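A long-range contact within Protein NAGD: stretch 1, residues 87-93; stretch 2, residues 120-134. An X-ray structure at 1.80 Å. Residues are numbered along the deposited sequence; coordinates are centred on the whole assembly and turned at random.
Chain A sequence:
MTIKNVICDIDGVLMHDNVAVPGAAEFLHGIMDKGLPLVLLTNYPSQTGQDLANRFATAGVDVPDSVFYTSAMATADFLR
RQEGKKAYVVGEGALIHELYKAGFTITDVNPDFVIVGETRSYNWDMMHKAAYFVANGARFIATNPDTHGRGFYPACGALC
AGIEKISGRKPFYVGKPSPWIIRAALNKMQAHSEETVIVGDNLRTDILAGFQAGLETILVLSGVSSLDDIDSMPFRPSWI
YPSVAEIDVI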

ATOM      1  N   ALA A  87      13.034  21.897 -16.312  1.00 18.88           N
ATOM      2  CA  ALA A  87      12.373  20.639 -16.022  1.00 19.85           C
ATOM      3  C   ALA A  87      12.769  19.496 -16.937  1.00 18.57           C
ATOM      4  O   ALA A  87      13.042  19.692 -18.122  1.00 17.82           O
ATOM      5  N   TYR A  88      12.822  18.299 -16.368  1.00 16.27           N
ATOM      6  CA  TYR A  88      13.094  17.114 -17.155  1.00 16.72           C
ATOM      7  C   TYR A  88      11.678  16.591 -17.366  1.00 17.02           C
ATOM      8  O   TYR A  88      10.959  16.317 -16.398  1.00 16.43           O
ATOM      9  N   VAL A  89      11.268  16.471 -18.622  1.00 17.56           N
ATOM     10  CA  VAL A  89       9.918  16.034 -18.918  1.00 17.36           C
ATOM     11  C   VAL A  89       9.813  14.661 -19.551  1.00 17.81           C
ATOM     12  O   VAL A  89      10.538  14.327 -20.488  1.00 17.93           O
ATOM     13  N   VAL A  90       8.909  13.860 -19.001  1.00 15.89           N
ATOM     14  CA  VAL A  90       8.629  12.530 -19.517  1.00 15.57           C
ATOM     15  C   VAL A  90       7.246  12.712 -20.124  1.00 16.47           C
ATOM     16  O   VAL A  90       6.231  12.564 -19.452  1.00 15.17           O
ATOM     17  N   GLY A  91       7.211  13.078 -21.399  1.00 18.57           N
ATOM     18  CA  GLY A  91       5.939  13.298 -22.058  1.00 21.12           C
ATOM     19  C   GLY A  91       6.178  13.802 -23.462  1.00 23.31           C
ATOM     20  O   GLY A  91       7.323  13.918 -23.890  1.00 24.11           O
ATOM     21  N   GLU A  92       5.108  14.117 -24.181  1.00 30.56           N
ATOM     22  CA  GLU A  92       5.262  14.584 -25.551  1.00 33.59           C
ATOM     23  C   GLU A  92       4.068  15.405 -25.998  1.00 33.55           C
ATOM     24  O   GLU A  92       3.031  15.415 -25.341  1.00 35.57           O
ATOM     25  N   GLY A  93       4.229  16.093 -27.122  1.00 29.70           N
ATOM     26  CA  GLY A  93       3.150  16.884 -27.676  1.00 27.85           C
ATOM     27  C   GLY A  93       2.660  18.085 -26.893  1.00 25.98           C
ATOM     28  O   GLY A  93       3.437  18.964 -26.521  1.00 25.92           O
ATOM     29  N   ARG A 120       4.287   7.608 -25.645  1.00 21.89           N
ATOM     30  CA  ARG A 120       4.438   6.230 -26.079  1.00 24.37           C
ATOM     31  C   ARG A 120       5.899   5.896 -26.314  1.00 23.42           C
ATOM     32  O   ARG A 120       6.226   4.782 -26.713  1.00 24.57           O
ATOM     33  N   SER A 121       6.770   6.875 -26.084  1.00 23.47           N
ATOM     34  CA  SER A 121       8.207   6.688 -26.252  1.00 23.32           C
ATOM     35  C   SER A 121       8.858   6.395 -24.907  1.00 21.88           C
ATOM     36  O   SER A 121      10.075   6.237 -24.822  1.00 21.81           O
ATOM     37  N   TYR A 122       8.040   6.333 -23.861  1.00 19.81           N
ATOM     38  CA  TYR A 122       8.530   6.054 -22.511  1.00 18.11           C
ATOM     39  C   TYR A 122       9.432   4.824 -22.543  1.00 18.08           C
ATOM     40  O   TYR A 122       9.071   3.799 -23.128  1.00 17.02           O
ATOM     41  N   ASN A 123      10.600   4.920 -21.912  1.00 20.71           N
ATOM     42  CA  ASN A 123      11.521   3.792 -21.885  1.00 20.51           C
ATOM     43  C   ASN A 123      12.384   3.752 -20.632  1.00 20.57           C
ATOM     44  O   ASN A 123      12.289   4.616 -19.759  1.00 19.14           O
ATOM     45  N   TRP A 124      13.223   2.726 -20.568  1.00 18.56           N
ATOM     46  CA  TRP A 124      14.143   2.489 -19.463  1.00 19.77           C
ATOM     47  C   TRP A 124      14.974   3.729 -19.127  1.00 19.11           C
ATOM     48  O   TRP A 124      15.159   4.070 -17.959  1.00 18.14           O
ATOM     49  N   ASP A 125      15.481   4.398 -20.157  1.00 20.27           N
ATOM     50  CA  ASP A 125      16.294   5.593 -19.946  1.00 21.64           C
ATOM     51  C   ASP A 125      15.532   6.726 -19.260  1.00 19.68           C
ATOM     52  O   ASP A 125      16.056   7.369 -18.355  1.00 20.55           O
ATOM     53  N   MET A 126      14.302   6.970 -19.691  1.00 18.63           N
ATOM     54  CA  MET A 126      13.482   8.019 -19.093  1.00 18.10           C
ATOM     55  C   MET A 126      13.161   7.689 -17.642  1.00 18.10           C
ATOM     56  O   MET A 126      13.231   8.549 -16.772  1.00 16.72           O
ATOM     57  N   MET A 127      12.804   6.435 -17.387  1.00 17.96           N
ATOM     58  CA  MET A 127      12.483   6.016 -16.025  1.00 18.47           C
ATOM     59  C   MET A 127      13.709   6.219 -15.143  1.00 17.20           C
ATOM     60  O   MET A 127      13.609   6.704 -14.018  1.00 15.59           O
ATOM     61  N   HIS A 128      14.867   5.845 -15.677  1.00 17.87           N
ATOM     62  CA  HIS A 128      16.135   5.972 -14.969  1.00 18.19           C
ATOM     63  C   HIS A 128      16.433   7.423 -14.604  1.00 17.96           C
ATOM     64  O   HIS A 128      16.660   7.746 -13.440  1.00 16.77           O
ATOM     65  N   LYS A 129      16.438   8.299 -15.604  1.00 19.86           N
ATOM     66  CA  LYS A 129      16.724   9.709 -15.362  1.00 19.89           C
ATOM     67  C   LYS A 129      15.721  10.357 -14.424  1.00 18.62           C
ATOM     68  O   LYS A 129      16.103  11.083 -13.507  1.00 18.11           O
ATOM     69  N   ALA A 130      14.438  10.104 -14.655  1.00 16.52           N
ATOM     70  CA  ALA A 130      13.399  10.677 -13.807  1.00 17.33           C
ATOM     71  C   ALA A 130      13.593  10.224 -12.364  1.00 17.12           C
ATOM     72  O   ALA A 130      13.523  11.027 -11.437  1.00 16.21           O
ATOM     73  N   ALA A 131      13.860   8.934 -12.181  1.00 18.35           N
ATOM     74  CA  ALA A 131      14.064   8.388 -10.843  1.00 19.05           C
ATOM     75  C   ALA A 131      15.297   9.012 -10.191  1.00 18.84           C
ATOM     76  O   ALA A 131      15.280   9.353  -9.011  1.00 18.08           O
ATOM     77  N   TYR A 132      16.360   9.161 -10.973  1.00 20.07           N
ATOM     78  CA  TYR A 132      17.598   9.759 -10.483  1.00 21.49           C
ATOM     79  C   TYR A 132      17.363  11.191  -9.999  1.00 20.72           C
ATOM     80  O   TYR A 132      17.792  11.562  -8.906  1.00 19.84           O
ATOM     81  N   PHE A 133      16.685  11.996 -10.812  1.00 19.98           N
ATOM     82  CA  PHE A 133      16.412  13.382 -10.437  1.00 20.10           C
ATOM     83  C   PHE A 133      15.488  13.503  -9.226  1.00 19.83           C
ATOM     84  O   PHE A 133      15.725  14.316  -8.331  1.00 19.70           O
ATOM     85  N   VAL A 134      14.430  12.702  -9.195  1.00 18.95           N
ATOM     86  CA  VAL A 134      13.495  12.751  -8.077  1.00 19.86           C
ATOM     87  C   VAL A 134      14.202  12.318  -6.804  1.00 20.31           C
ATOM     88  O   VAL A 134      14.051  12.944  -5.756  1.00 20.95           O
TER

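A helix laid across the end of a strand offers a simple lesson in packing: alternate side chains of the strand supply the bumps, and the grooved surface of the helix supplies the hollows. In Protein NAGD, the strand 87-90 and the helix 124-134 run roughly antiparallel, at 144°, with their axes 9.3 Å apart at closest approach. Strand alternation sends Tyr88 and Val90 toward the helix, while Ala87 and Val89 have no contact with it.

Tyr88 is the large bump. Its t rotamer (chi1 172°) lays the ring along the helix, so that one residue spans two turns. Over one face of the ring comes Phe133, itself m, with Phe133 CE2 3.8 Å from Tyr88 CG; the ring planes meet obliquely at 53°, with centroids 5.4 Å apart. Farther along, Tyr88 CZ lies 3.8 Å from Lys129 CB, the foot of an m side chain whose amine is engaged elsewhere in the structure. At Ala130, which has only a methyl, the ring lies close to the backbone: Tyr88 CE1 is 3.8 Å from Ala130 N and 4.1 Å from Ala130 CB. The phenol tip reaches Met126, with Tyr88 OH 3.3 Å from Met126 CA and 3.6 Å from Met126 CG.

Val90, a smaller knob also in the t rotamer, fills the next recess. Val90 CG2 meets Ala130 CB at 4.1 Å, and Val90 CG1 approaches Met126 SD at 4.1 Å and Tyr122 CD1 at 3.5 Å. Tyr122, whose CA-to-CB bond points sideways, swings its ring nearer through a t rotamer and offers its edge to the valine methyl. Met126, m at chi1 and extended thereafter, thus touches both strand knobs, and Ala130 likewise serves as floor for both.

Beyond the strand the character of the contact changes. Glu92 points toward the second stretch, and its p, then t, side chain carries the carboxylate to the loop before the helix, where Arg120 N donates a hydrogen bond to Glu92 OE2 (3.1 Å, 159°). The partner is the arginine's backbone; its guanidinium end leads away. Ser121 OG remains 4.3 Å from Glu92 OE1, a looser neighbour.

The helical platform has its own anchor: Asn123, at the N-cap and p at chi1, accepts through Asn123 OD1 from Met126 N at 2.9 Å. The general principle is plain here: an apolar patch fitted by shape, with a polar clasp beyond the strand's end.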

ATOM      1  CB  ALA A  87      10.859  20.830 -16.089  1.00 17.15           C
ATOM      2  CB  TYR A  88      13.933  16.093 -16.385  1.00 17.11           C
ATOM      3  CG  TYR A  88      14.057  14.791 -17.136  1.00 17.34           C
ATOM      4  CD1 TYR A  88      13.405  13.642 -16.692  1.00 19.04           C
ATOM      5  CD2 TYR A  88      14.767  14.724 -18.334  1.00 18.87           C
ATOM      6  CE1 TYR A  88      13.451  12.459 -17.425  1.00 18.66           C
ATOM      7  CE2 TYR A  88      14.818  13.547 -19.078  1.00 20.40           C
ATOM      8  CZ  TYR A  88      14.156  12.418 -18.618  1.00 19.82           C
ATOM      9  OH  TYR A  88      14.187  11.259 -19.361  1.00 22.03           O
ATOM     10  CB  VAL A  89       9.202  17.055 -19.841  1.00 18.88           C
ATOM     11  CG1 VAL A  89       7.773  16.609 -20.119  1.00 20.18           C
ATOM     12  CG2 VAL A  89       9.212  18.435 -19.191  1.00 18.96           C
ATOM     13  CB  VAL A  90       8.567  11.475 -18.390  1.00 20.20           C
ATOM     14  CG1 VAL A  90       8.155  10.122 -18.963  1.00 19.28           C
ATOM     15  CG2 VAL A  90       9.926  11.362 -17.705  1.00 18.59           C
ATOM     16  CB  GLU A  92       5.432  13.381 -26.486  1.00 32.09           C
ATOM     17  CG  GLU A  92       4.185  12.483 -26.583  1.00 35.65           C
ATOM     18  CD  GLU A  92       4.442  11.164 -27.309  1.00 38.92           C
ATOM     19  OE1 GLU A  92       5.474  11.056 -28.005  1.00 40.20           O
ATOM     20  OE2 GLU A  92       3.609  10.233 -27.191  1.00 38.87           O
ATOM     21  CB  ARG A 120       3.650   5.983 -27.361  1.00 46.37           C
ATOM     22  CG  ARG A 120       2.146   6.134 -27.238  1.00 51.69           C
ATOM     23  CD  ARG A 120       1.512   5.524 -28.466  1.00 58.34           C
ATOM     24  NE  ARG A 120       0.057   5.455 -28.408  1.00 63.25           N
ATOM     25  CZ  ARG A 120      -0.672   4.691 -29.212  1.00 65.45           C
ATOM     26  NH1 ARG A 120      -0.076   3.935 -30.124  1.00 66.52           N
ATOM     27  NH2 ARG A 120      -1.993   4.681 -29.112  1.00 66.72           N
ATOM     28  CB  SER A 121       8.848   7.934 -26.866  1.00 28.97           C
ATOM     29  OG  SER A 121       8.492   8.062 -28.233  1.00 34.49           O
ATOM     30  CB  TYR A 122       7.355   5.780 -21.570  1.00 20.03           C
ATOM     31  CG  TYR A 122       7.736   5.550 -20.119  1.00 20.07           C
ATOM     32  CD1 TYR A 122       8.210   6.592 -19.327  1.00 21.41           C
ATOM     33  CD2 TYR A 122       7.571   4.299 -19.523  1.00 21.11           C
ATOM     34  CE1 TYR A 122       8.509   6.397 -17.970  1.00 21.98           C
ATOM     35  CE2 TYR A 122       7.865   4.094 -18.172  1.00 20.84           C
ATOM     36  CZ  TYR A 122       8.330   5.147 -17.403  1.00 21.49           C
ATOM     37  OH  TYR A 122       8.614   4.950 -16.071  1.00 21.97           O
ATOM     38  CB  ASN A 123      12.420   3.798 -23.134  1.00 20.16           C
ATOM     39  CG  ASN A 123      13.273   5.047 -23.242  1.00 23.50           C
ATOM     40  OD1 ASN A 123      13.565   5.705 -22.246  1.00 29.18           O
ATOM     41  ND2 ASN A 123      13.691   5.371 -24.461  1.00 20.51           N
ATOM     42  CB  TRP A 124      15.067   1.327 -19.841  1.00 22.41           C
ATOM     43  CG  TRP A 124      15.847   0.733 -18.711  1.00 24.29           C
ATOM     44  CD1 TRP A 124      15.498  -0.345 -17.950  1.00 24.78           C
ATOM     45  CD2 TRP A 124      17.136   1.152 -18.244  1.00 25.89           C
ATOM     46  NE1 TRP A 124      16.489  -0.625 -17.042  1.00 27.18           N
ATOM     47  CE2 TRP A 124      17.505   0.283 -17.196  1.00 27.08           C
ATOM     48  CE3 TRP A 124      18.010   2.184 -18.605  1.00 27.96           C
ATOM     49  CZ2 TRP A 124      18.722   0.406 -16.512  1.00 28.73           C
ATOM     50  CZ3 TRP A 124      19.221   2.309 -17.924  1.00 27.92           C
ATOM     51  CH2 TRP A 124      19.561   1.426 -16.887  1.00 28.58           C
ATOM     52  CB  ASP A 125      16.872   6.083 -21.278  1.00 34.04           C
ATOM     53  CG  ASP A 125      17.889   5.118 -21.857  1.00 39.81           C
ATOM     54  OD1 ASP A 125      18.876   4.803 -21.157  1.00 42.17           O
ATOM     55  OD2 ASP A 125      17.705   4.680 -23.013  1.00 44.89           O
ATOM     56  CB  MET A 126      12.179   8.189 -19.874  1.00 18.70           C
ATOM     57  CG  MET A 126      12.344   8.811 -21.248  1.00 21.04           C
ATOM     58  SD  MET A 126      10.739   9.122 -21.998  1.00 23.88           S
ATOM     59  CE  MET A 126      11.134   8.973 -23.739  1.00 23.79           C
ATOM     60  CB  MET A 127      12.077   4.539 -15.998  1.00 17.10           C
ATOM     61  CG  MET A 127      11.539   4.078 -14.653  1.00 18.27           C
ATOM     62  SD  MET A 127      11.375   2.290 -14.477  1.00 20.09           S
ATOM     63  CE  MET A 127      10.197   1.906 -15.755  1.00 18.39           C
ATOM     64  CB  HIS A 128      17.269   5.412 -15.838  1.00 21.44           C
ATOM     65  CG  HIS A 128      18.638   5.645 -15.276  1.00 23.45           C
ATOM     66  ND1 HIS A 128      19.732   5.905 -16.074  1.00 26.81           N
ATOM     67  CD2 HIS A 128      19.093   5.649 -14.002  1.00 24.22           C
ATOM     68  CE1 HIS A 128      20.801   6.063 -15.314  1.00 25.30           C
ATOM     69  NE2 HIS A 128      20.440   5.912 -14.053  1.00 25.95           N
ATOM     70  CB  LYS A 129      16.762  10.487 -16.676  1.00 26.42           C
ATOM     71  CG  LYS A 129      17.905  10.112 -17.605  1.00 29.28           C
ATOM     72  CD  LYS A 129      17.993  11.123 -18.739  1.00 34.44           C
ATOM     73  CE  LYS A 129      18.927  10.672 -19.846  1.00 38.07           C
ATOM     74  NZ  LYS A 129      18.946  11.670 -20.959  1.00 42.25           N
ATOM     75  CB  ALA A 130      12.013  10.254 -14.313  1.00 13.81           C
ATOM     76  CB  ALA A 131      14.216   6.866 -10.913  1.00 21.09           C
ATOM     77  CB  TYR A 132      18.645   9.759 -11.597  1.00 26.69           C
ATOM     78  CG  TYR A 132      19.910  10.511 -11.249  1.00 30.85           C
ATOM     79  CD1 TYR A 132      20.893   9.934 -10.447  1.00 33.68           C
ATOM     80  CD2 TYR A 132      20.116  11.808 -11.715  1.00 32.31           C
ATOM     81  CE1 TYR A 132      22.057  10.632 -10.118  1.00 35.14           C
ATOM     82  CE2 TYR A 132      21.272  12.514 -11.392  1.00 36.09           C
ATOM     83  CZ  TYR A 132      22.237  11.921 -10.595  1.00 36.62           C
ATOM     84  OH  TYR A 132      23.380  12.619 -10.279  1.00 40.42           O
ATOM     85  CB  PHE A 133      15.814  14.153 -11.617  1.00 18.75           C
ATOM     86  CG  PHE A 133      16.762  14.325 -12.774  1.00 21.92           C
ATOM     87  CD1 PHE A 133      18.050  14.814 -12.567  1.00 21.23           C
ATOM     88  CD2 PHE A 133      16.365  14.009 -14.072  1.00 21.23           C
ATOM     89  CE1 PHE A 133      18.930  14.985 -13.638  1.00 23.44           C
ATOM     90  CE2 PHE A 133      17.238  14.177 -15.151  1.00 23.83           C
ATOM     91  CZ  PHE A 133      18.524  14.667 -14.930  1.00 21.70           C
ATOM     92  CB  VAL A 134      12.264  11.844  -8.332  1.00 18.94           C
ATOM     93  CG1 VAL A 134      11.388  11.768  -7.082  1.00 18.58           C
ATOM     94  CG2 VAL A 134      11.449  12.404  -9.491  1.00 17.97           C
TER